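Local coordinates for protein cysteine desulfurase (Thermococcus onnurineus, PDB 5B89) that probably catalyses the pyridoxal-phosphate-dependent removal of sulfur from L-cysteine, handing it to a sulfur carrier and leaving L-alanine, at residues N105-L110 with H134-L139; L110-L115 with E258-G263. All blocks are in the same frame, centred on the assembly; numbering follows the deposited sequence.

How the contacts relate
Both contacts are built on helix 106-117 and share Leu110, and their centres lie about 13 Å apart. Contact 1 uses the first part of the helix, where the cofactor phosphate sits, and meets the loop that leads from strand 126-129 into helix 139-148. Contact 2 uses the next turns and meets the loop between strands 245-249 and 267-271. Along the chain the order is 105-110, 110-115, 134-139, 258-263, so the two contacts cross rather than follow one another. Glu108 touches Leu261 between them. Both also reach the second subunit, so this one helix links the cofactor site to the dimer interface.

Contact 1: N105-L110 with H134-L139; sequences NTSESL and HHSDLL. With PLP (pyridoxal-5'-phosphate), chain G.
Ser136 and Ser107 meet hydroxyl to hydroxyl, the OG of Ser136 donating to the OG of Ser107 at 2.5 Å. Ser107 OG in turn donates a hydrogen bond to O3P of the phosphate (2.7 Å), and its backbone N grips the same oxygen. Ser136 OG is also bonded to the backbone N of Gly264 of the second subunit, so a short chain of hydrogen bonds links the neighbouring subunit to the phosphate. Asn105 caps the helix there: its OD1 takes the N-H of Glu108 almost straight on (169°), and the helix start probably helps to stabilise the phosphate charge.

His134 lies flat over the pyridine ring, with C5 of the cofactor over the centre of the imidazole, 3.7 Å above its plane. Its CG stands anti to the backbone N (chi1 170°), which swings the ring out over the cofactor. With an alanine here, that face of the pyridine would probably lose its flat cover and the cofactor could tilt more easily.

Farther along the helix, Leu110 crosses Asp137 at about a right angle, CD1 resting 3.8 Å from CB of Asp137, whose OD1 bonds to Trp141. The same CD1 lies against the buried Ser136 O, which finds no polar partner. Leu110 also packs on Val208 and Ala231, laying helix 106-117 over strands 206-210 and 229-233 of the mixed sheet.

Contact 2: L110-L115 with E258-G263; sequences LNLVAL and EPPLIG
Pro260 presses its ring against Leu112 and Leu115, about one turn apart on helix 106-117, in the large domain of the fold-type I architecture common to class-V aminotransferases. No hydrogen bond joins 110-115 to 258-263, and the fit between them is apolar.

The tight part centres on Leu112. Its CG is turned beside the backbone N and anti to the carbonyl carbon (chi1 -65°), and from there the branch reaches out to the loop although the CB does not head straight for it. The methyl CD2 sits over one face of the proline ring, 3.6 Å from Pro260 CB, the two side chains crossing at a slant. The same methyl also touches Leu261, whose CG lies 4.1 Å from it, so one methyl meets two successive residues of the loop, and all three residues are buried.

The contact opens out toward Leu115, which is partly exposed. Here it is the CB that does the touching, at 3.8 Å from Pro260 CG, while the branch beyond it stands farther off, CD1 about 4.3 Å from Pro260 CB. Leu115 also packs on Pro260 of the second subunit. Beyond it, Glu258 is exposed, though its backbone is hydrogen-bonded to Gly116 on the same helix.

The second subunit holds the loop as well: Pro260 O accepts from its Arg143 NH1, and Ile262 O from its Asn111 ND2. Within this chain, Pro260 CG also reaches the helix backbone itself, resting 3.6 Å from the carbonyl oxygen of Leu112.

Contact 1: N105-L110 with H134-L139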
ATOM      1  N   ASN B 105       3.581   4.243   0.775  1.00 10.11           N
ATOM      2  CA  ASN B 105       4.271   5.438   0.307  1.00  9.72           C
ATOM      3  C   ASN B 105       4.797   6.255   1.494  1.00  9.93           C
ATOM      4  O   ASN B 105       4.555   5.925   2.593  1.00  9.81           O
ATOM      5  CB  ASN B 105       3.348   6.321  -0.576  1.00 10.25           C
ATOM      6  CG  ASN B 105       2.050   6.720   0.114  1.00 10.75           C
ATOM      7  OD1 ASN B 105       1.976   6.872   1.267  1.00 12.15           O
ATOM      8  ND2 ASN B 105       1.022   6.842  -0.676  1.00 11.44           N
ATOM      9  N   THR B 106       5.496   7.323   1.182  1.00  9.45           N
ATOM     10  CA  THR B 106       6.054   8.207   2.252  1.00  9.65           C
ATOM     11  C   THR B 106       4.972   8.761   3.089  1.00 10.65           C
ATOM     12  O   THR B 106       5.075   8.888   4.302  1.00 10.03           O
ATOM     13  CB  THR B 106       6.884   9.335   1.658  1.00 10.80           C
ATOM     14  OG1 THR B 106       8.051   8.825   1.005  1.00 13.04           O
ATOM     15  CG2 THR B 106       7.297  10.335   2.646  1.00 12.25           C
ATOM     16  N   SER B 107       3.859   9.149   2.444  1.00 10.16           N
ATOM     17  CA  SER B 107       2.739   9.793   3.142  1.00 10.13           C
ATOM     18  C   SER B 107       2.183   8.827   4.228  1.00 10.89           C
ATOM     19  O   SER B 107       1.993   9.298   5.419  1.00 11.28           O
ATOM     20  CB  SER B 107       1.640  10.154   2.202  1.00 10.42           C
ATOM     21  OG  SER B 107       2.149  11.091   1.225  1.00 14.08           O
ATOM     22  N   GLU B 108       1.957   7.563   3.905  1.00 10.86           N
ATOM     23  CA  GLU B 108       1.538   6.564   4.899  1.00 10.35           C
ATOM     24  C   GLU B 108       2.604   6.520   6.020  1.00 10.92           C
ATOM     25  O   GLU B 108       2.258   6.602   7.211  1.00 10.28           O
ATOM     26  CB  GLU B 108       1.280   5.191   4.327  1.00 11.33           C
ATOM     27  CG  GLU B 108       0.849   4.180   5.373  1.00 11.99           C
ATOM     28  CD  GLU B 108       0.772   2.735   4.831  1.00 14.14           C
ATOM     29  OE1 GLU B 108       0.487   2.551   3.651  1.00 15.66           O
ATOM     30  OE2 GLU B 108       0.783   1.804   5.659  1.00 18.53           O
ATOM     31  N   SER B 109       3.895   6.393   5.650  1.00  9.44           N
ATOM     32  CA  SER B 109       4.927   6.319   6.668  1.00 10.04           C
ATOM     33  C   SER B 109       4.917   7.486   7.653  1.00 10.26           C
ATOM     34  O   SER B 109       4.942   7.251   8.899  1.00 10.25           O
ATOM     35  CB  SER B 109       6.277   6.310   6.007  1.00 11.04           C
ATOM     36  OG  SER B 109       6.476   5.159   5.201  1.00 10.39           O
ATOM     37  N   LEU B 110       4.762   8.713   7.165  1.00 10.76           N
ATOM     38  CA  LEU B 110       4.770   9.869   8.084  1.00 11.14           C
ATOM     39  C   LEU B 110       3.510   9.947   8.928  1.00 11.11           C
ATOM     40  O   LEU B 110       3.589  10.234  10.112  1.00 11.82           O
ATOM     41  CB  LEU B 110       4.933  11.176   7.287  1.00 10.97           C
ATOM     42  CG  LEU B 110       6.287  11.322   6.594  1.00 12.33           C
ATOM     43  CD1 LEU B 110       6.287  12.448   5.561  1.00 12.79           C
ATOM     44  CD2 LEU B 110       7.471  11.507   7.554  1.00 14.46           C
ATOM     45  N   HIS B 134       6.282  19.473   2.289  1.00 17.05           N
ATOM     46  CA  HIS B 134       5.243  18.926   1.449  1.00 15.45           C
ATOM     47  C   HIS B 134       4.095  18.650   2.445  1.00 15.77           C
ATOM     48  O   HIS B 134       4.351  18.423   3.592  1.00 15.48           O
ATOM     49  CB  HIS B 134       5.771  17.627   0.823  1.00 17.28           C
ATOM     50  CG  HIS B 134       4.759  16.794   0.116  1.00 16.62           C
ATOM     51  ND1 HIS B 134       4.732  16.652  -1.247  1.00 19.86           N
ATOM     52  CD2 HIS B 134       3.808  15.979   0.592  1.00 12.72           C
ATOM     53  CE1 HIS B 134       3.773  15.814  -1.576  1.00 15.93           C
ATOM     54  NE2 HIS B 134       3.198  15.396  -0.479  1.00 20.67           N
ATOM     55  N   HIS B 135       2.868  18.656   1.972  1.00 14.41           N
ATOM     56  CA  HIS B 135       1.688  18.490   2.821  1.00 14.76           C
ATOM     57  C   HIS B 135       1.754  17.197   3.628  1.00 13.88           C
ATOM     58  O   HIS B 135       1.194  17.145   4.769  1.00 15.86           O
ATOM     59  CB  HIS B 135       0.437  18.551   2.025  1.00 15.91           C
ATOM     60  CG  HIS B 135       0.246  19.885   1.327  1.00 15.64           C
ATOM     61  ND1 HIS B 135      -0.462  20.016   0.152  1.00 17.24           N
ATOM     62  CD2 HIS B 135       0.770  21.090   1.608  1.00 15.45           C
ATOM     63  CE1 HIS B 135      -0.425  21.303  -0.230  1.00 16.78           C
ATOM     64  NE2 HIS B 135       0.364  21.958   0.595  1.00 16.79           N
ATOM     65  N   SER B 136       2.368  16.140   3.127  1.00 14.57           N
ATOM     66  CA  SER B 136       2.421  14.889   3.878  1.00 14.05           C
ATOM     67  C   SER B 136       3.322  14.945   5.096  1.00 14.65           C
ATOM     68  O   SER B 136       3.182  14.172   5.957  1.00 15.72           O
ATOM     69  CB  SER B 136       2.821  13.729   2.999  1.00 15.56           C
ATOM     70  OG  SER B 136       1.818  13.432   2.096  1.00 15.82           O
ATOM     71  N   ASP B 137       4.222  15.899   5.129  1.00 14.01           N
ATOM     72  CA  ASP B 137       5.074  16.111   6.304  1.00 14.50           C
ATOM     73  C   ASP B 137       4.634  17.358   7.079  1.00 15.20           C
ATOM     74  O   ASP B 137       5.406  17.876   7.799  1.00 17.65           O
ATOM     75  CB  ASP B 137       6.570  16.182   5.989  1.00 17.35           C
ATOM     76  CG  ASP B 137       7.458  15.942   7.250  1.00 18.00           C
ATOM     77  OD1 ASP B 137       7.003  15.240   8.123  1.00 18.27           O
ATOM     78  OD2 ASP B 137       8.555  16.472   7.315  1.00 20.04           O
ATOM     79  N   LEU B 138       3.408  17.787   6.878  1.00 15.77           N
ATOM     80  CA  LEU B 138       2.874  18.940   7.578  1.00 15.79           C
ATOM     81  C   LEU B 138       1.554  18.617   8.245  1.00 16.30           C
ATOM     82  O   LEU B 138       1.442  18.747   9.417  1.00 16.77           O
ATOM     83  CB  LEU B 138       2.724  20.101   6.618  1.00 16.99           C
ATOM     84  CG  LEU B 138       2.089  21.331   7.212  1.00 19.40           C
ATOM     85  CD1 LEU B 138       2.875  21.753   8.413  1.00 20.78           C
ATOM     86  CD2 LEU B 138       2.025  22.450   6.210  1.00 21.54           C
ATOM     87  N   LEU B 139       0.594  18.159   7.478  1.00 14.22           N
ATOM     88  CA  LEU B 139      -0.719  17.873   7.981  1.00 14.54           C
ATOM     89  C   LEU B 139      -0.753  16.934   9.157  1.00 15.57           C
ATOM     90  O   LEU B 139      -1.504  17.177  10.096  1.00 16.01           O
ATOM     91  CB  LEU B 139      -1.648  17.386   6.851  1.00 18.34           C
ATOM     92  CG  LEU B 139      -2.455  18.433   6.127  1.00 18.32           C
ATOM     93  CD1 LEU B 139      -1.575  19.475   5.496  1.00 19.87           C
ATOM     94  CD2 LEU B 139      -3.365  17.763   5.113  1.00 19.14           C
TER
HETATM   95  N1  PLP G 400       7.555  14.426   0.778  1.00 20.50           N
HETATM   96  C2  PLP G 400       8.319  14.906  -0.241  1.00 24.78           C
HETATM   97  C2A PLP G 400       9.487  15.831   0.027  1.00 28.80           C
HETATM   98  C3  PLP G 400       7.938  14.534  -1.543  1.00 26.38           C
HETATM   99  O3  PLP G 400       8.668  14.981  -2.595  1.00 33.10           O
HETATM  100  C4  PLP G 400       6.861  13.634  -1.743  1.00 27.53           C
HETATM  101  C4A PLP G 400       6.448  13.304  -3.232  1.00 34.01           C
HETATM  102  C5  PLP G 400       6.184  13.128  -0.604  1.00 21.39           C
HETATM  103  C6  PLP G 400       6.521  13.543   0.666  1.00 23.74           C
HETATM  104  C5A PLP G 400       4.995  12.197  -0.821  1.00 24.25           C
HETATM  105  O4P PLP G 400       5.477  10.939  -1.384  1.00 15.48           O
HETATM  106  P   PLP G 400       4.325   9.960  -1.720  1.00 12.13           P
HETATM  107  O1P PLP G 400       5.011   8.838  -2.339  1.00 15.64           O
HETATM  108  O2P PLP G 400       3.425  10.711  -2.704  1.00 17.09           O
HETATM  109  O3P PLP G 400       3.599   9.664  -0.492  1.00 11.67           O

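Contact 2: L110-L115 with E258-G263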
ATOM      1  N   LEU B 110       4.762   8.713   7.165  1.00 10.76           N
ATOM      2  CA  LEU B 110       4.770   9.869   8.084  1.00 11.14           C
ATOM      3  C   LEU B 110       3.510   9.947   8.928  1.00 11.11           C
ATOM      4  O   LEU B 110       3.589  10.234  10.112  1.00 11.82           O
ATOM      5  CB  LEU B 110       4.933  11.176   7.287  1.00 10.97           C
ATOM      6  CG  LEU B 110       6.287  11.322   6.594  1.00 12.33           C
ATOM      7  CD1 LEU B 110       6.287  12.448   5.561  1.00 12.79           C
ATOM      8  CD2 LEU B 110       7.471  11.507   7.554  1.00 14.46           C
ATOM      9  N   ASN B 111       2.385   9.576   8.361  1.00 11.28           N
ATOM     10  CA  ASN B 111       1.143   9.492   9.156  1.00 11.20           C
ATOM     11  C   ASN B 111       1.323   8.442  10.242  1.00 12.78           C
ATOM     12  O   ASN B 111       0.863   8.640  11.358  1.00 13.00           O
ATOM     13  CB  ASN B 111      -0.058   9.112   8.298  1.00 12.40           C
ATOM     14  CG  ASN B 111      -0.703  10.334   7.670  1.00 15.61           C
ATOM     15  OD1 ASN B 111      -1.662  10.936   8.210  1.00 14.43           O
ATOM     16  ND2 ASN B 111      -0.231  10.724   6.486  1.00 13.84           N
ATOM     17  N   LEU B 112       1.934   7.282   9.927  1.00 11.46           N
ATOM     18  CA  LEU B 112       2.154   6.238  10.950  1.00 11.90           C
ATOM     19  C   LEU B 112       3.019   6.749  12.072  1.00 12.00           C
ATOM     20  O   LEU B 112       2.776   6.361  13.235  1.00 12.55           O
ATOM     21  CB  LEU B 112       2.729   4.969  10.340  1.00 12.18           C
ATOM     22  CG  LEU B 112       1.827   4.230   9.367  1.00 14.36           C
ATOM     23  CD1 LEU B 112       2.658   3.052   8.869  1.00 15.41           C
ATOM     24  CD2 LEU B 112       0.516   3.837   9.995  1.00 16.80           C
ATOM     25  N   VAL B 113       4.015   7.542  11.781  1.00 10.26           N
ATOM     26  CA  VAL B 113       4.838   8.118  12.853  1.00 11.58           C
ATOM     27  C   VAL B 113       3.969   8.948  13.775  1.00 12.61           C
ATOM     28  O   VAL B 113       4.089   8.774  15.025  1.00 12.99           O
ATOM     29  CB  VAL B 113       6.045   8.919  12.335  1.00 11.69           C
ATOM     30  CG1 VAL B 113       6.873   9.590  13.476  1.00 12.50           C
ATOM     31  CG2 VAL B 113       6.941   8.076  11.461  1.00 11.92           C
ATOM     32  N   ALA B 114       3.211   9.857  13.206  1.00 11.65           N
ATOM     33  CA  ALA B 114       2.400  10.760  14.056  1.00 13.12           C
ATOM     34  C   ALA B 114       1.368   9.902  14.814  1.00 14.99           C
ATOM     35  O   ALA B 114       1.164  10.185  16.080  1.00 16.72           O
ATOM     36  CB  ALA B 114       1.690  11.799  13.191  1.00 13.88           C
ATOM     37  N   LEU B 115       0.709   8.905  14.218  1.00 13.59           N
ATOM     38  CA  LEU B 115      -0.302   8.149  14.921  1.00 13.79           C
ATOM     39  C   LEU B 115       0.393   7.322  15.960  1.00 13.58           C
ATOM     40  O   LEU B 115      -0.168   7.274  17.092  1.00 17.93           O
ATOM     41  CB  LEU B 115      -1.004   7.234  13.934  1.00 17.21           C
ATOM     42  CG  LEU B 115      -1.952   7.981  12.945  1.00 17.74           C
ATOM     43  CD1 LEU B 115      -2.411   7.036  11.828  1.00 18.78           C
ATOM     44  CD2 LEU B 115      -3.187   8.546  13.639  1.00 21.90           C
ATOM     45  N   GLU B 258       3.537   2.868  19.112  1.00 15.93           N
ATOM     46  CA  GLU B 258       2.356   2.032  19.071  1.00 17.89           C
ATOM     47  C   GLU B 258       1.961   1.720  17.661  1.00 18.85           C
ATOM     48  O   GLU B 258       1.855   2.608  16.877  1.00 20.28           O
ATOM     49  CB  GLU B 258       1.245   2.738  19.733  1.00 21.89           C
ATOM     50  CG  GLU B 258       0.042   1.898  19.874  1.00 30.73           C
ATOM     51  CD  GLU B 258      -1.195   2.684  20.215  1.00 38.93           C
ATOM     52  OE1 GLU B 258      -2.231   2.154  19.783  1.00 38.55           O
ATOM     53  OE2 GLU B 258      -1.136   3.784  20.851  1.00 47.27           O
ATOM     54  N   PRO B 259       1.914   0.452  17.259  1.00 17.51           N
ATOM     55  CA  PRO B 259       1.545   0.161  15.871  1.00 17.91           C
ATOM     56  C   PRO B 259       0.207   0.706  15.499  1.00 15.11           C
ATOM     57  O   PRO B 259      -0.813   0.269  16.089  1.00 15.19           O
ATOM     58  CB  PRO B 259       1.587  -1.334  15.782  1.00 17.67           C
ATOM     59  CG  PRO B 259       1.657  -1.837  17.146  1.00 22.23           C
ATOM     60  CD  PRO B 259       2.184  -0.797  18.052  1.00 18.94           C
ATOM     61  N   PRO B 260       0.071   1.601  14.485  1.00 15.29           N
ATOM     62  CA  PRO B 260      -1.259   2.127  14.207  1.00 16.13           C
ATOM     63  C   PRO B 260      -2.159   1.146  13.524  1.00 15.98           C
ATOM     64  O   PRO B 260      -3.359   1.243  13.614  1.00 16.60           O
ATOM     65  CB  PRO B 260      -0.944   3.302  13.231  1.00 16.78           C
ATOM     66  CG  PRO B 260       0.436   3.688  13.677  1.00 16.06           C
ATOM     67  CD  PRO B 260       1.174   2.414  13.874  1.00 16.07           C
ATOM     68  N   LEU B 261      -1.568   0.242  12.734  1.00 12.93           N
ATOM     69  CA  LEU B 261      -2.309  -0.749  11.945  1.00 13.26           C
ATOM     70  C   LEU B 261      -1.984  -2.132  12.490  1.00 13.11           C
ATOM     71  O   LEU B 261      -0.805  -2.588  12.515  1.00 14.51           O
ATOM     72  CB  LEU B 261      -1.974  -0.698  10.457  1.00 15.88           C
ATOM     73  CG  LEU B 261      -2.071   0.675   9.807  1.00 15.32           C
ATOM     74  CD1 LEU B 261      -1.567   0.637   8.388  1.00 16.86           C
ATOM     75  CD2 LEU B 261      -3.443   1.257   9.879  1.00 16.74           C
ATOM     76  N   ILE B 262      -3.024  -2.877  12.941  1.00 10.55           N
ATOM     77  CA  ILE B 262      -2.870  -4.180  13.577  1.00 12.51           C
ATOM     78  C   ILE B 262      -3.780  -5.220  13.003  1.00 13.28           C
ATOM     79  O   ILE B 262      -4.840  -4.891  12.461  1.00 13.87           O
ATOM     80  CB  ILE B 262      -3.029  -4.107  15.109  1.00 12.92           C
ATOM     81  CG1 ILE B 262      -4.413  -3.623  15.487  1.00 14.69           C
ATOM     82  CG2 ILE B 262      -1.867  -3.285  15.716  1.00 14.60           C
ATOM     83  CD1 ILE B 262      -4.645  -3.710  17.024  1.00 15.78           C
ATOM     84  N   GLY B 263      -3.392  -6.497  13.067  1.00 13.53           N
ATOM     85  CA  GLY B 263      -4.229  -7.560  12.509  1.00 14.76           C
ATOM     86  C   GLY B 263      -3.420  -8.713  12.059  1.00 15.33           C
ATOM     87  O   GLY B 263      -2.374  -9.087  12.728  1.00 14.57           O
TER